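One contact in two related proteins. Structure 1 is citrate synthase from Metallosphaera sedula, which probably catalyses the condensation of oxaloacetate with acetyl-CoA and water to give citrate and CoA, a step of the tricarboxylic acid cycle: PDB 6ABY (chain A, 2.00 Å), residues Val171-His176 and Phe328-Val333. Structure 2 is citrate synthase from Thermotoga maritima: PDB 2P2W (chain B, 1.90 Å), residues Ser168-Leu173 and Phe321-Val326. One frame, after least-squares fit of the local backbone (RMSD 0.24 Å); residues are numbered along the deposited sequences.

Structure 1 (6ABY); sequences VSLMLH and FASARV. With OAA (oxaloacetate ion), chain C.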
loop_
_atom_site.group_PDB
_atom_site.type_symbol
_atom_site.label_atom_id
_atom_site.label_comp_id
_atom_site.label_asym_id
_atom_site.label_seq_id
_atom_site.Cartn_x
_atom_site.Cartn_y
_atom_site.Cartn_z
ATOM N N VAL A 171 0.549 -27.916 5.640
ATOM C CA VAL A 171 -0.644 -27.958 4.774
ATOM C C VAL A 171 -1.392 -26.617 4.884
ATOM O O VAL A 171 -1.794 -26.075 3.829
ATOM C CB VAL A 171 -1.512 -29.188 5.088
ATOM C CG1 VAL A 171 -2.886 -29.086 4.441
ATOM C CG2 VAL A 171 -0.825 -30.480 4.659
ATOM N N SER A 172 -1.658 -26.121 6.081
ATOM C CA SER A 172 -2.402 -24.843 6.286
ATOM C C SER A 172 -1.739 -23.683 5.523
ATOM O O SER A 172 -2.455 -22.849 4.981
ATOM C CB SER A 172 -2.522 -24.547 7.745
ATOM O OG SER A 172 -3.227 -25.590 8.391
ATOM N N LEU A 173 -0.410 -23.626 5.512
ATOM C CA LEU A 173 0.368 -22.572 4.815
ATOM C C LEU A 173 0.215 -22.757 3.309
ATOM O O LEU A 173 -0.097 -21.746 2.625
ATOM C CB LEU A 173 1.828 -22.603 5.259
ATOM C CG LEU A 173 2.066 -22.209 6.722
ATOM C CD1 LEU A 173 3.544 -22.297 7.047
ATOM C CD2 LEU A 173 1.518 -20.832 7.028
ATOM N N MET A 174 0.355 -23.984 2.811
ATOM C CA MET A 174 0.241 -24.263 1.355
ATOM C C MET A 174 -1.134 -23.757 0.897
ATOM O O MET A 174 -1.172 -23.096 -0.161
ATOM C CB MET A 174 0.398 -25.737 0.997
ATOM C CG MET A 174 1.851 -26.221 1.095
ATOM S SD MET A 174 2.105 -27.911 0.485
ATOM C CE MET A 174 1.465 -28.859 1.868
ATOM N N LEU A 175 -2.171 -23.960 1.708
ATOM C CA LEU A 175 -3.561 -23.614 1.330
ATOM C C LEU A 175 -3.741 -22.098 1.181
ATOM O O LEU A 175 -4.727 -21.736 0.522
ATOM C CB LEU A 175 -4.538 -24.157 2.366
ATOM C CG LEU A 175 -4.665 -25.678 2.408
ATOM C CD1 LEU A 175 -5.626 -26.094 3.491
ATOM C CD2 LEU A 175 -5.055 -26.267 1.066
ATOM N N HIS A 176 -2.887 -21.261 1.806
ATOM C CA HIS A 176 -3.046 -19.786 1.823
ATOM C C HIS A 176 -2.056 -19.107 0.865
ATOM O O HIS A 176 -2.087 -17.880 0.764
ATOM C CB HIS A 176 -2.915 -19.241 3.244
ATOM C CG HIS A 176 -4.031 -19.607 4.155
ATOM N ND1 HIS A 176 -4.059 -20.804 4.839
ATOM C CD2 HIS A 176 -5.122 -18.915 4.548
ATOM C CE1 HIS A 176 -5.149 -20.849 5.580
ATOM N NE2 HIS A 176 -5.825 -19.709 5.411
ATOM N N PHE A 328 -1.460 -15.682 7.734
ATOM C CA PHE A 328 -2.012 -15.606 6.366
ATOM C C PHE A 328 -1.001 -14.871 5.480
ATOM O O PHE A 328 -0.624 -15.381 4.420
ATOM C CB PHE A 328 -3.430 -15.027 6.447
ATOM C CG PHE A 328 -4.248 -15.043 5.181
ATOM C CD1 PHE A 328 -5.602 -15.321 5.211
ATOM C CD2 PHE A 328 -3.679 -14.753 3.952
ATOM C CE1 PHE A 328 -6.362 -15.296 4.047
ATOM C CE2 PHE A 328 -4.441 -14.722 2.791
ATOM C CZ PHE A 328 -5.786 -14.974 2.838
ATOM N N ALA A 329 -0.504 -13.716 5.893
ATOM C CA ALA A 329 0.453 -12.953 5.068
ATOM C C ALA A 329 1.736 -13.782 4.867
ATOM O O ALA A 329 2.352 -13.682 3.773
ATOM C CB ALA A 329 0.731 -11.607 5.672
ATOM N N SER A 330 2.172 -14.577 5.856
ATOM C CA SER A 330 3.445 -15.342 5.749
ATOM C C SER A 330 3.388 -16.313 4.547
ATOM O O SER A 330 4.443 -16.604 3.975
ATOM C CB SER A 330 3.784 -16.085 7.028
ATOM O OG SER A 330 2.933 -17.208 7.248
ATOM N N ALA A 331 2.208 -16.833 4.225
ATOM C CA ALA A 331 1.930 -17.713 3.070
ATOM C C ALA A 331 1.627 -16.902 1.822
ATOM O O ALA A 331 2.240 -17.199 0.758
ATOM C CB ALA A 331 0.775 -18.607 3.355
ATOM N N ARG A 332 0.714 -15.939 1.927
ATOM C CA ARG A 332 0.195 -15.238 0.731
ATOM C C ARG A 332 1.286 -14.385 0.070
ATOM O O ARG A 332 1.129 -14.068 -1.129
ATOM C CB ARG A 332 -1.029 -14.394 1.092
ATOM C CG ARG A 332 -1.704 -13.745 -0.112
ATOM C CD ARG A 332 -2.097 -14.730 -1.222
ATOM N NE ARG A 332 -3.024 -15.766 -0.768
ATOM C CZ ARG A 332 -4.337 -15.589 -0.618
ATOM N NH1 ARG A 332 -4.897 -14.410 -0.847
ATOM N NH2 ARG A 332 -5.081 -16.569 -0.157
ATOM N N VAL A 333 2.318 -13.978 0.804
ATOM C CA VAL A 333 3.466 -13.201 0.245
ATOM C C VAL A 333 4.063 -13.925 -0.975
ATOM O O VAL A 333 4.549 -13.250 -1.899
ATOM C CB VAL A 333 4.544 -12.888 1.294
ATOM C CG1 VAL A 333 5.256 -14.131 1.845
ATOM C CG2 VAL A 333 5.566 -11.929 0.737
HETATM O O1 OAA C . -11.898 -13.582 -2.352
HETATM O O2 OAA C . -9.793 -14.169 -2.894
HETATM O O4 OAA C . -7.620 -14.255 -0.134
HETATM O O5 OAA C . -7.890 -16.374 0.018
HETATM O O3 OAA C . -10.428 -16.037 -0.140
HETATM C C1 OAA C . -10.689 -13.842 -2.062
HETATM C C2 OAA C . -10.287 -13.780 -0.601
HETATM C C3 OAA C . -9.671 -15.083 -0.237
HETATM C C4 OAA C . -8.355 -15.238 -0.101
HETATM O O HOH W 1 -5.217 -19.564 -0.950
#

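Structure 2 (2P2W); sequences SAFILL and FATARV.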
loop_
_atom_site.group_PDB
_atom_site.type_symbol
_atom_site.label_atom_id
_atom_site.label_comp_id
_atom_site.label_asym_id
_atom_site.label_seq_id
_atom_site.Cartn_x
_atom_site.Cartn_y
_atom_site.Cartn_z
ATOM N N SER B 168 0.577 -27.478 5.993
ATOM C CA SER B 168 -0.521 -27.692 5.052
ATOM C C SER B 168 -1.353 -26.412 4.962
ATOM O O SER B 168 -1.772 -26.007 3.878
ATOM C CB SER B 168 -1.420 -28.849 5.510
ATOM O OG SER B 168 -0.764 -30.097 5.384
ATOM N N ALA B 169 -1.583 -25.777 6.109
ATOM C CA ALA B 169 -2.362 -24.541 6.154
ATOM C C ALA B 169 -1.701 -23.438 5.333
ATOM O O ALA B 169 -2.371 -22.735 4.572
ATOM C CB ALA B 169 -2.537 -24.083 7.599
ATOM N N PHE B 170 -0.390 -23.273 5.489
ATOM C CA PHE B 170 0.310 -22.243 4.725
ATOM C C PHE B 170 0.148 -22.486 3.226
ATOM O O PHE B 170 -0.165 -21.568 2.465
ATOM C CB PHE B 170 1.801 -22.219 5.065
ATOM C CG PHE B 170 2.124 -21.549 6.372
ATOM C CD1 PHE B 170 1.405 -20.438 6.803
ATOM C CD2 PHE B 170 3.203 -21.990 7.137
ATOM C CE1 PHE B 170 1.759 -19.771 7.975
ATOM C CE2 PHE B 170 3.565 -21.333 8.308
ATOM C CZ PHE B 170 2.843 -20.218 8.729
ATOM N N ILE B 171 0.366 -23.726 2.804
ATOM C CA ILE B 171 0.245 -24.082 1.399
ATOM C C ILE B 171 -1.141 -23.715 0.859
ATOM O O ILE B 171 -1.262 -23.151 -0.227
ATOM C CB ILE B 171 0.516 -25.594 1.191
ATOM C CG1 ILE B 171 1.961 -25.913 1.586
ATOM C CG2 ILE B 171 0.254 -25.988 -0.257
ATOM C CD1 ILE B 171 2.298 -27.394 1.577
ATOM N N LEU B 172 -2.182 -24.020 1.626
ATOM C CA LEU B 172 -3.549 -23.706 1.212
ATOM C C LEU B 172 -3.793 -22.198 1.065
ATOM O O LEU B 172 -4.647 -21.776 0.284
ATOM C CB LEU B 172 -4.553 -24.257 2.228
ATOM C CG LEU B 172 -4.720 -25.773 2.325
ATOM C CD1 LEU B 172 -5.626 -26.117 3.504
ATOM C CD2 LEU B 172 -5.309 -26.292 1.027
ATOM N N LEU B 173 -3.038 -21.398 1.812
ATOM C CA LEU B 173 -3.198 -19.946 1.805
ATOM C C LEU B 173 -2.212 -19.159 0.941
ATOM O O LEU B 173 -2.291 -17.937 0.877
ATOM C CB LEU B 173 -3.099 -19.420 3.243
ATOM C CG LEU B 173 -4.133 -19.914 4.256
ATOM C CD1 LEU B 173 -3.648 -19.624 5.677
ATOM C CD2 LEU B 173 -5.469 -19.232 3.990
ATOM N N PHE B 321 -1.404 -15.722 7.754
ATOM C CA PHE B 321 -1.993 -15.798 6.424
ATOM C C PHE B 321 -0.978 -15.158 5.466
ATOM O O PHE B 321 -0.638 -15.729 4.426
ATOM C CB PHE B 321 -3.310 -15.003 6.416
ATOM C CG PHE B 321 -4.179 -15.229 5.200
ATOM C CD1 PHE B 321 -3.633 -15.606 3.975
ATOM C CD2 PHE B 321 -5.555 -15.009 5.276
ATOM C CE1 PHE B 321 -4.441 -15.757 2.846
ATOM C CE2 PHE B 321 -6.373 -15.158 4.152
ATOM C CZ PHE B 321 -5.816 -15.532 2.936
ATOM N N ALA B 322 -0.481 -13.980 5.841
ATOM C CA ALA B 322 0.484 -13.246 5.021
ATOM C C ALA B 322 1.801 -13.999 4.810
ATOM O O ALA B 322 2.404 -13.928 3.738
ATOM C CB ALA B 322 0.764 -11.876 5.648
ATOM N N THR B 323 2.246 -14.705 5.843
ATOM C CA THR B 323 3.487 -15.469 5.781
ATOM C C THR B 323 3.449 -16.407 4.583
ATOM O O THR B 323 4.475 -16.687 3.958
ATOM C CB THR B 323 3.687 -16.271 7.085
ATOM O OG1 THR B 323 3.870 -15.354 8.170
ATOM C CG2 THR B 323 4.903 -17.183 6.988
ATOM N N ALA B 324 2.252 -16.884 4.263
ATOM C CA ALA B 324 2.078 -17.768 3.123
ATOM C C ALA B 324 1.723 -16.980 1.863
ATOM O O ALA B 324 2.370 -17.129 0.828
ATOM C CB ALA B 324 0.987 -18.793 3.417
ATOM N N ARG B 325 0.704 -16.132 1.963
ATOM C CA ARG B 325 0.212 -15.391 0.788
ATOM C C ARG B 325 1.260 -14.437 0.170
ATOM O O ARG B 325 1.159 -14.021 -0.977
ATOM C CB ARG B 325 -1.028 -14.601 1.208
ATOM C CG ARG B 325 -1.654 -13.838 0.042
ATOM C CD ARG B 325 -1.928 -14.748 -1.161
ATOM N NE ARG B 325 -2.853 -15.824 -0.794
ATOM C CZ ARG B 325 -4.165 -15.520 -0.752
ATOM N NH1 ARG B 325 -4.573 -14.297 -1.034
ATOM N NH2 ARG B 325 -5.051 -16.466 -0.427
ATOM N N VAL B 326 2.320 -14.092 0.900
ATOM C CA VAL B 326 3.349 -13.227 0.335
ATOM C C VAL B 326 3.923 -13.889 -0.923
ATOM O O VAL B 326 4.350 -13.203 -1.855
ATOM C CB VAL B 326 4.485 -12.933 1.362
ATOM C CG1 VAL B 326 5.229 -14.208 1.715
ATOM C CG2 VAL B 326 5.436 -11.884 0.799
HETATM O O HOH W 2 -5.065 -19.520 -1.023
#

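Structure 1 (6ABY)
The backbone oxygen of His176 accepts a hydrogen bond from Arg332 NE at 2.8 Å, tying segment 171-176, on helix 163-174, to helix 324-343 deep inside the subunit. The Arg332 chain is bent at chi2 and chi3 (54° and 59°), which folds NE back to that carbonyl and leaves NH1 and NH2 to hold the oxaloacetate carboxylate, so the contact forms part of the substrate site, near His179 and Asn182. Water 1 links Leu175 O to NH2, weakly at the arginine. The His176 ring reaches Phe328, its CD2 over one face, 3.7 Å from Phe328 CD1, while its ND1 hydrogen-bonds Ser172 O at 2.6 Å, fixing the ring's rotation; histidine suits a place offering both a carbonyl and an aromatic face, where Val306 and Ser310 also touch it. Small Ala331 lets the helices close up: its CB meets His176 CB at 3.7 Å. Beyond it, Leu173 CD2 lies 3.9 Å from Ser330 OG, which bonds Ile327 O.

Structure 2 (2P2W)
The backbone oxygen of Leu173 accepts a hydrogen bond from Arg325 NE at 2.8 Å. As the arginine chain bends at chi2 and chi3 (53° and 60°), NE turns back to this carbonyl, and NH2 hydrogen-bonds a bound citrate anion. Water 2 links Leu172 O to Arg325 NH2. The Leu173 side chain reaches Phe321, its CD2 over one face, 3.8 Å from Phe321 CE1; a branched apolar residue suits this buried place, where Val299 and Phe307 also touch it. Phe321 in turn touches Asp300, a predicted active-site residue, which places the contact beside the catalytic site. Small Ala324 lets the helices close up: its CB meets Leu173 CB at 4.1 Å. Beyond it, the far end of the Phe170 ring extends to Thr323, with CZ 4.1 Å from the methyl CG2 of Thr323; Thr323 OG1 bonds Ala319 O within its own helix.

Structure 1 against structure 2
At every exchanged position the CB atoms coincide within the error. Val171(A) is branched where Ser168(B) carries a hydroxyl: CG2 of Val171(A) and OG of Ser168(B) lie 0.8 Å apart, CG1 of Val171(A) has no counterpart, and the touch of its CG2 on Met174(A) CE is absent in structure 2. Ser172(A) has a buried hydroxyl, bonded to Val168(A) O, where Ala169(B) has none. For Leu173(A) against Phe170(B), CD1 of the leucine falls on CD2 of the phenylalanine and CD2 of the leucine on CD1, each pair 0.5 Å apart; CE1, CE2 and CZ of Phe170(B) extend further, and the touch on Ser330(A) or Thr323(B) is kept. SD of Met174(A) and CD1 of Ile171(B) lie 1.2 Å apart after superposition, with CE extra in the methionine and CG2 extra in the isoleucine.

His176(A) is a polar ring where Leu173(B) is an apolar fork. Their CG and CD2 atoms overlap after superposition, so the contact with Phe328(A) or Phe321(B) is kept, but CE1 and NE2 of His176(A) have no match, nor has CD1 of Leu173(B). The 2.6 Å bond from His176(A) ND1 to Ser172(A) O is in structure 1 alone; Leu173(B) has no polar atom for it and keeps the touches on Phe321(B) and Ala324(B). OG of Ser330(A), and OG1 and CG2 of Thr323(B), lack counterparts; the hydroxyls bond Ile327(A) O and Ala319(B) O within their own helices.

The CA positions, the side chain of Arg332(A) and Arg325(B), its NE bond to His176(A) O or Leu173(B) O, and water 1 and water 2 stay. The ligand at Arg332(A) is oxaloacetate, at Arg325(B) citrate.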